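Local coordinates for Glyoxalase/bleomycin resistance protein/dioxygenase (Alicyclobacillus acidocaldarius subsp. acidocaldarius, PDB 3RRI) that belongs to the glyoxalase/bleomycin resistance/dioxygenase superfamily and is probably a metal-dependent enzyme, perhaps a dioxygenase, though its substrate is unknown, at residues Asp77-His80 with Phe81-Tyr85; Leu115-Pro118 with Ser119-Leu123; Leu56-Arg59 with Trp60-Val64. All coordinates share one frame; numbering follows the deposited sequence.

Contact 1 (Asp77-His80 with Phe81-Tyr85)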
loop_
_atom_site.group_PDB
_atom_site.type_symbol
_atom_site.label_atom_id
_atom_site.label_comp_id
_atom_site.label_asym_id
_atom_site.label_seq_id
_atom_site.Cartn_x
_atom_site.Cartn_y
_atom_site.Cartn_z
ATOM N N ASP A 77 13.393 -8.642 -4.864
ATOM C CA ASP A 77 14.251 -8.863 -3.690
ATOM C C ASP A 77 15.110 -10.089 -3.935
ATOM O O ASP A 77 14.616 -11.188 -4.030
ATOM C CB ASP A 77 13.346 -9.074 -2.470
ATOM C CG ASP A 77 14.101 -9.126 -1.129
ATOM O OD1 ASP A 77 15.359 -9.287 -1.112
ATOM O OD2 ASP A 77 13.389 -9.004 -0.086
ATOM N N LYS A 78 16.420 -9.912 -4.012
ATOM C CA LYS A 78 17.268 -11.061 -4.209
ATOM C C LYS A 78 17.093 -12.192 -3.186
ATOM O O LYS A 78 17.297 -13.345 -3.522
ATOM C CB LYS A 78 18.738 -10.663 -4.206
ATOM C CG LYS A 78 19.622 -11.793 -4.704
ATOM C CD LYS A 78 20.974 -11.373 -5.137
ATOM C CE LYS A 78 21.514 -12.394 -6.168
ATOM N NZ LYS A 78 21.833 -13.732 -5.571
ATOM N N LYS A 79 16.696 -11.879 -1.959
ATOM C CA LYS A 79 16.463 -12.930 -0.960
ATOM C C LYS A 79 15.404 -13.931 -1.420
ATOM O O LYS A 79 15.484 -15.132 -1.129
ATOM C CB LYS A 79 16.065 -12.356 0.389
ATOM C CG LYS A 79 16.002 -13.402 1.510
ATOM C CD LYS A 79 15.414 -12.832 2.788
ATOM C CE LYS A 79 15.933 -13.599 4.011
ATOM N NZ LYS A 79 15.734 -15.074 3.830
ATOM N N HIS A 80 14.376 -13.441 -2.101
ATOM C CA HIS A 80 13.351 -14.347 -2.599
ATOM C C HIS A 80 13.872 -15.271 -3.693
ATOM O O HIS A 80 13.565 -16.463 -3.708
ATOM C CB HIS A 80 12.113 -13.589 -3.084
ATOM C CG HIS A 80 11.361 -12.892 -1.991
ATOM N ND1 HIS A 80 10.676 -11.714 -2.193
ATOM C CD2 HIS A 80 11.157 -13.224 -0.695
ATOM C CE1 HIS A 80 10.096 -11.341 -1.065
ATOM N NE2 HIS A 80 10.369 -12.244 -0.134
ATOM N N PHE A 81 14.703 -14.708 -4.581
ATOM C CA PHE A 81 15.355 -15.486 -5.616
ATOM C C PHE A 81 16.281 -16.575 -4.977
ATOM O O PHE A 81 16.197 -17.749 -5.312
ATOM C CB PHE A 81 16.137 -14.527 -6.531
ATOM C CG PHE A 81 16.947 -15.184 -7.606
ATOM C CD1 PHE A 81 16.411 -15.430 -8.860
ATOM C CD2 PHE A 81 18.285 -15.521 -7.393
ATOM C CE1 PHE A 81 17.143 -16.020 -9.843
ATOM C CE2 PHE A 81 19.033 -16.087 -8.393
ATOM C CZ PHE A 81 18.484 -16.352 -9.598
ATOM N N ASP A 82 17.112 -16.144 -4.019
ATOM C CA ASP A 82 18.066 -17.056 -3.351
ATOM C C ASP A 82 17.339 -18.147 -2.569
ATOM O O ASP A 82 17.749 -19.298 -2.585
ATOM C CB ASP A 82 18.978 -16.302 -2.385
ATOM C CG ASP A 82 19.943 -15.340 -3.077
ATOM O OD1 ASP A 82 20.052 -15.357 -4.316
ATOM O OD2 ASP A 82 20.569 -14.543 -2.336
ATOM N N ASN A 83 16.268 -17.787 -1.851
ATOM C CA ASN A 83 15.467 -18.769 -1.150
ATOM C C ASN A 83 14.911 -19.840 -2.074
ATOM O O ASN A 83 14.831 -20.995 -1.723
ATOM C CB ASN A 83 14.277 -18.102 -0.450
ATOM C CG ASN A 83 14.674 -17.330 0.801
ATOM O OD1 ASN A 83 15.831 -17.384 1.250
ATOM N ND2 ASN A 83 13.716 -16.595 1.365
ATOM N N LEU A 84 14.434 -19.423 -3.249
ATOM C CA LEU A 84 13.830 -20.394 -4.160
ATOM C C LEU A 84 14.876 -21.312 -4.761
ATOM O O LEU A 84 14.652 -22.502 -4.891
ATOM C CB LEU A 84 13.026 -19.662 -5.256
ATOM C CG LEU A 84 12.333 -20.582 -6.279
ATOM C CD1 LEU A 84 11.283 -21.480 -5.579
ATOM C CD2 LEU A 84 11.698 -19.762 -7.453
ATOM N N TYR A 85 16.035 -20.758 -5.094
ATOM C CA TYR A 85 17.116 -21.628 -5.566
ATOM C C TYR A 85 17.481 -22.691 -4.533
ATOM O O TYR A 85 17.656 -23.858 -4.859
ATOM C CB TYR A 85 18.311 -20.776 -5.885
ATOM C CG TYR A 85 19.539 -21.526 -6.353
ATOM C CD1 TYR A 85 19.588 -22.053 -7.625
ATOM C CD2 TYR A 85 20.649 -21.666 -5.532
ATOM C CE1 TYR A 85 20.689 -22.722 -8.088
ATOM C CE2 TYR A 85 21.760 -22.335 -5.988
ATOM C CZ TYR A 85 21.776 -22.857 -7.260
ATOM O OH TYR A 85 22.844 -23.542 -7.785
HETATM O O HOH W 1 12.404 -15.158 3.459
#
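Lys78 and Asp82 form an i to i+4 salt bridge at the start of helix 78-90, which Asp77 caps. The lysine leaves the backbone with CG anti to N (chi1 -168°), runs out nearly extended and bends only at its last torsion, which brings Lys78 NZ back to 2.7 Å from Asp82 OD1. Asp82 OD1 accepts through its syn lone pair, on the side of OD2. The two side chains slant across one another, and Lys78 CG also lies 3.6 Å from Asp82 OD1, so the lysine stem as well as its tip follows the carboxylate. Glu111 is a second, long and weak ionic partner of Lys78. Asp82 OD1 in turn lies at the edge of the Phe81 ring, in its plane; that ring packs edge-to-face on Phe113 of strand 110-116.

One residue further round the helix, Lys79 reaches over Asn83 in the same i to i+4 spacing but holds it more loosely. Lys79 NZ is 3.5 Å from Asn83 OD1, a weak bond, and a water linked weakly to both NZ and Asn83 ND2 spans the pair. Both belong to the side of the helix that meets the second subunit: Lys79 NZ bonds weakly to Phe129 O of that subunit, and Asn83 packs on its Asp130. The His80 ring is also drawn there, NE2 bonding to Asp131 of the second subunit, while Asp77 OD2 lies above one face of the ring, offset toward its rim. The other oxygen of this carboxylate makes the N-cap: Lys79 N donates to Asp77 OD1 at 3.0 Å, meeting it from above the carboxylate plane.

Contact 2 (Leu115-Pro118 with Ser119-Leu123)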
loop_
_atom_site.group_PDB
_atom_site.type_symbol
_atom_site.label_atom_id
_atom_site.label_comp_id
_atom_site.label_asym_id
_atom_site.label_seq_id
_atom_site.Cartn_x
_atom_site.Cartn_y
_atom_site.Cartn_z
ATOM N N LEU A 115 14.135 -24.380 -13.988
ATOM C CA LEU A 115 13.634 -25.675 -13.553
ATOM C C LEU A 115 12.853 -26.304 -14.708
ATOM O O LEU A 115 12.544 -25.624 -15.695
ATOM C CB LEU A 115 12.729 -25.540 -12.335
ATOM C CG LEU A 115 13.278 -24.763 -11.153
ATOM C CD1 LEU A 115 12.308 -24.732 -10.045
ATOM C CD2 LEU A 115 14.638 -25.395 -10.687
ATOM N N ILE A 116 12.585 -27.605 -14.610
ATOM C CA ILE A 116 11.839 -28.311 -15.665
ATOM C C ILE A 116 10.832 -29.214 -15.020
ATOM O O ILE A 116 11.141 -29.983 -14.109
ATOM C CB ILE A 116 12.803 -29.046 -16.660
ATOM C CG1 ILE A 116 12.038 -29.706 -17.821
ATOM C CG2 ILE A 116 13.725 -30.049 -15.906
ATOM C CD1 ILE A 116 12.920 -30.254 -18.940
ATOM N N ASP A 117 9.564 -29.048 -15.413
ATOM C CA ASP A 117 8.491 -29.848 -14.860
ATOM C C ASP A 117 8.383 -31.225 -15.582
ATOM O O ASP A 117 9.095 -31.467 -16.561
ATOM C CB ASP A 117 7.166 -29.039 -14.740
ATOM C CG ASP A 117 6.282 -29.061 -15.966
ATOM O OD1 ASP A 117 6.604 -29.733 -16.947
ATOM O OD2 ASP A 117 5.190 -28.387 -15.898
ATOM N N PRO A 118 7.543 -32.128 -15.061
ATOM C CA PRO A 118 7.557 -33.499 -15.612
ATOM C C PRO A 118 7.071 -33.606 -17.060
ATOM O O PRO A 118 7.291 -34.630 -17.703
ATOM C CB PRO A 118 6.653 -34.273 -14.652
ATOM C CG PRO A 118 6.668 -33.486 -13.395
ATOM C CD PRO A 118 6.766 -32.060 -13.819
ATOM N N SER A 119 6.405 -32.557 -17.555
ATOM C CA SER A 119 5.969 -32.521 -18.921
ATOM C C SER A 119 6.825 -31.579 -19.768
ATOM O O SER A 119 6.411 -31.126 -20.828
ATOM C CB SER A 119 4.488 -32.132 -18.965
ATOM O OG SER A 119 3.728 -32.961 -18.152
ATOM N N ASN A 120 8.054 -31.310 -19.290
ATOM C CA ASN A 120 9.064 -30.530 -20.010
ATOM C C ASN A 120 8.736 -29.058 -20.224
ATOM O O ASN A 120 9.334 -28.411 -21.054
ATOM C CB ASN A 120 9.454 -31.181 -21.351
ATOM C CG ASN A 120 10.154 -32.517 -21.171
ATOM O OD1 ASN A 120 10.798 -32.779 -20.135
ATOM N ND2 ASN A 120 10.029 -33.376 -22.184
ATOM N N ASN A 121 7.808 -28.528 -19.425
ATOM C CA ASN A 121 7.660 -27.081 -19.327
ATOM C C ASN A 121 8.836 -26.464 -18.594
ATOM O O ASN A 121 9.270 -27.006 -17.554
ATOM C CB ASN A 121 6.377 -26.715 -18.587
ATOM C CG ASN A 121 5.146 -27.119 -19.365
ATOM O OD1 ASN A 121 4.881 -26.566 -20.425
ATOM N ND2 ASN A 121 4.443 -28.100 -18.864
ATOM N N LEU A 122 9.345 -25.367 -19.127
ATOM C CA LEU A 122 10.516 -24.690 -18.559
ATOM C C LEU A 122 10.091 -23.487 -17.695
ATOM O O LEU A 122 9.389 -22.584 -18.183
ATOM C CB LEU A 122 11.472 -24.239 -19.643
ATOM C CG LEU A 122 12.194 -25.328 -20.466
ATOM C CD1 LEU A 122 13.067 -24.673 -21.513
ATOM C CD2 LEU A 122 13.016 -26.323 -19.592
ATOM N N LEU A 123 10.527 -23.496 -16.432
ATOM C CA LEU A 123 10.311 -22.432 -15.474
ATOM C C LEU A 123 11.601 -21.661 -15.359
ATOM O O LEU A 123 12.629 -22.253 -15.007
ATOM C CB LEU A 123 9.960 -22.991 -14.117
ATOM C CG LEU A 123 8.578 -23.646 -13.949
ATOM C CD1 LEU A 123 8.529 -24.935 -14.707
ATOM C CD2 LEU A 123 8.258 -23.833 -12.473
HETATM O O HOH W 2 10.772 -33.344 -17.436
#
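The beta hairpin of strands 110-116 and 122-128 turns here through a type I beta turn, Asp117 to Asn120, with the Asp117 carboxylate folded into the bend. Leu115 and Leu123 form an antiparallel hydrogen-bonded pair, Leu115 N lying 2.8 Å from Leu123 O; their CB atoms meet on one face of the sheet. On the other face Ile116 and Leu122, a non-hydrogen-bonded pair, lie side by side, Ile116 CG1 to Leu122 CD2 at 3.9 Å. Asp117 N closes the strand ends by donating to Asn121 O, nearly straight at 170°.

With CG between backbone N and carbonyl carbon (chi1 88°), Asp117 swings its carboxylate over the turn. Ser119 N reaches Asp117 OD1 at 2.9 Å and Asn121 N reaches it at 3.0 Å, from opposite faces of the carboxylate. The Asn121 amide stands nearly perpendicular to that group, the planes 85° apart, and Asn121 ND2 bonds to Asp117 OD2 at 3.1 Å on its syn side. Tyr27 also bonds to OD2, and Asn121 ND2 has a further partner in Pro16 O of strand 10-17. A water bridges Asp117 O and Asn120 OD1, while Asn120 ND2 bonds to Asp61 O.

One buried carboxylate thus gathers backbone and side-chain donors from Ser119 and Asn121, together with the hydroxyl of Tyr27 on helix 20-30. These bonds satisfy both its oxygens, hold its plane in place and probably stabilise its negative charge.

Contact 3 (Leu56-Arg59 with Trp60-Val64)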
loop_
_atom_site.group_PDB
_atom_site.type_symbol
_atom_site.label_atom_id
_atom_site.label_comp_id
_atom_site.label_asym_id
_atom_site.label_seq_id
_atom_site.Cartn_x
_atom_site.Cartn_y
_atom_site.Cartn_z
ATOM N N LEU A 56 -4.640 -31.317 -18.370
ATOM C CA LEU A 56 -4.354 -32.703 -18.738
ATOM C C LEU A 56 -4.305 -32.795 -20.261
ATOM O O LEU A 56 -5.308 -32.510 -20.959
ATOM C CB LEU A 56 -5.397 -33.648 -18.159
ATOM C CG LEU A 56 -5.225 -35.135 -18.520
ATOM C CD1 LEU A 56 -3.921 -35.689 -17.869
ATOM C CD2 LEU A 56 -6.463 -35.913 -18.098
ATOM N N SER A 57 -3.150 -33.162 -20.796
ATOM C CA SER A 57 -2.906 -33.036 -22.230
ATOM C C SER A 57 -1.737 -33.910 -22.705
ATOM O O SER A 57 -0.748 -34.131 -21.973
ATOM C CB SER A 57 -2.609 -31.579 -22.595
ATOM O OG SER A 57 -2.315 -31.423 -23.966
ATOM N N ASP A 58 -1.869 -34.390 -23.938
ATOM C CA ASP A 58 -0.800 -35.119 -24.606
ATOM C C ASP A 58 0.069 -34.209 -25.468
ATOM O O ASP A 58 1.045 -34.665 -26.068
ATOM C CB ASP A 58 -1.410 -36.242 -25.443
ATOM C CG ASP A 58 -0.360 -37.168 -26.046
ATOM O OD1 ASP A 58 0.566 -37.617 -25.318
ATOM O OD2 ASP A 58 -0.497 -37.447 -27.257
ATOM N N ARG A 59 -0.249 -32.918 -25.510
ATOM C CA ARG A 59 0.484 -31.968 -26.343
ATOM C C ARG A 59 1.568 -31.214 -25.566
ATOM O O ARG A 59 1.671 -29.986 -25.654
ATOM C CB ARG A 59 -0.493 -30.969 -26.945
ATOM C CG ARG A 59 -1.517 -31.585 -27.899
ATOM C CD ARG A 59 -2.444 -30.463 -28.351
ATOM N NE ARG A 59 -3.596 -30.916 -29.131
ATOM C CZ ARG A 59 -4.852 -30.493 -28.954
ATOM N NH1 ARG A 59 -5.166 -29.623 -27.982
ATOM N NH2 ARG A 59 -5.817 -30.965 -29.740
ATOM N N TRP A 60 2.360 -31.957 -24.808
ATOM C CA TRP A 60 3.544 -31.428 -24.122
ATOM C C TRP A 60 4.758 -31.761 -24.966
ATOM O O TRP A 60 4.738 -32.747 -25.708
ATOM C CB TRP A 60 3.674 -32.029 -22.723
ATOM C CG TRP A 60 3.587 -33.536 -22.670
ATOM C CD1 TRP A 60 2.462 -34.294 -22.711
ATOM C CD2 TRP A 60 4.688 -34.454 -22.561
ATOM N NE1 TRP A 60 2.784 -35.624 -22.647
ATOM C CE2 TRP A 60 4.146 -35.749 -22.560
ATOM C CE3 TRP A 60 6.073 -34.298 -22.468
ATOM C CZ2 TRP A 60 4.940 -36.892 -22.448
ATOM C CZ3 TRP A 60 6.859 -35.423 -22.368
ATOM C CH2 TRP A 60 6.289 -36.706 -22.360
ATOM N N ASP A 61 5.792 -30.930 -24.875
ATOM C CA ASP A 61 6.988 -31.074 -25.714
ATOM C C ASP A 61 7.815 -32.270 -25.269
ATOM O O ASP A 61 8.228 -32.352 -24.112
ATOM C CB ASP A 61 7.883 -29.829 -25.645
ATOM C CG ASP A 61 7.238 -28.597 -26.221
ATOM O OD1 ASP A 61 6.237 -28.732 -26.954
ATOM O OD2 ASP A 61 7.744 -27.470 -25.941
ATOM N N ARG A 62 8.069 -33.195 -26.192
ATOM C CA ARG A 62 8.943 -34.328 -25.894
ATOM C C ARG A 62 10.401 -33.930 -25.960
ATOM O O ARG A 62 11.219 -34.528 -25.284
ATOM C CB ARG A 62 8.685 -35.509 -26.846
ATOM C CG ARG A 62 7.694 -36.499 -26.304
ATOM C CD ARG A 62 6.320 -35.892 -26.203
ATOM N NE ARG A 62 5.321 -36.917 -25.948
ATOM C CZ ARG A 62 4.014 -36.688 -25.877
ATOM N NH1 ARG A 62 3.531 -35.464 -26.007
ATOM N NH2 ARG A 62 3.188 -37.686 -25.644
ATOM N N GLU A 63 10.718 -32.934 -26.778
ATOM C CA GLU A 63 12.092 -32.450 -26.933
ATOM C C GLU A 63 12.082 -31.007 -26.481
ATOM O O GLU A 63 11.250 -30.223 -26.934
ATOM C CB GLU A 63 12.524 -32.537 -28.408
ATOM C CG GLU A 63 13.960 -33.027 -28.663
ATOM C CD GLU A 63 14.140 -33.551 -30.098
ATOM O OE1 GLU A 63 14.693 -32.809 -30.957
ATOM O OE2 GLU A 63 13.696 -34.696 -30.372
ATOM N N VAL A 64 12.993 -30.650 -25.586
ATOM C CA VAL A 64 12.929 -29.347 -24.945
ATOM C C VAL A 64 14.125 -28.478 -25.339
ATOM O O VAL A 64 15.257 -28.939 -25.343
ATOM C CB VAL A 64 12.816 -29.498 -23.400
ATOM C CG1 VAL A 64 14.068 -30.156 -22.818
ATOM C CG2 VAL A 64 12.548 -28.164 -22.755
HETATM O O HOH W 3 0.768 -37.772 -22.659
HETATM O O HOH W 4 3.762 -27.906 -25.718
#
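The Arg62 guanidinium meets Asp58 at its edge while the Trp60 indole covers one of its faces, Trp60 CE2 sitting 3.4 Å above the guanidinium plane and over its centre, in the irregular loop between strands 50-56 and 70-74. Arg62 NH1 lies above one face of the indole, offset toward its rim. At the indole edge Ser57 O is 3.3 Å from Trp60 CD1, close to the ring plane. Trp60 also makes a cation-pi contact with Arg18 and rests on Pro16 of strand 10-17. Its first torsion (chi1 51°) sets CG between the backbone N and carbonyl carbon, folding the indole back along Ser57 and Asp58.

The guanidinium grips Asp58 end-on with two nitrogens. Arg62 NH1 donates to the backbone oxygen Asp58 O at 2.6 Å and Arg62 NH2 to the carboxylate oxygen Asp58 OD1, also at 2.6 Å, the second bond forming a salt bridge. Both acceptors lie almost exactly in the guanidinium plane. The carboxylate stands nearly perpendicular to it, 86° between planes, and NH2 meets Asp58 OD1 from above the carboxylate plane. NH1 has a further acceptor in Trp60 O, which helps fix the rotation of the group. A bend at chi2 (67°) turns the arginine chain back over the tryptophan to reach these oxygens.

The loop is tightened at its start by an ST turn, in which Arg59 N donates to Ser57 OG. Arg59 packs on Tyr67 of the third subunit. A water at the indole edge, in the ring plane, ties the two sides of the contact together, accepting from Trp60 NE1 at 2.9 Å and donating to Asp58 OD1 at 2.7 Å.

Overall arrangement
From the N terminus, contact 3 comes first, bending the loop that leaves strand 50-56 toward strand 70-74. Contact 1 then starts helix 78-90, and contact 2 later closes the hairpin between strands 110-116 and 122-128. The three are in series, without nesting or crossing. Contacts 2 and 3 lie on the same side of the chain's centre and touch: Asn120 ND2 probably bonds to Asp61 O at 2.8 Å, Ser119 packs on Trp60 and Asn120 on Val64, joining hairpin turn to loop. Contact 1 lies on the opposite side, its centre about 29 Å from that of contact 3, and faces the second subunit, whereas residues of the other two meet the third.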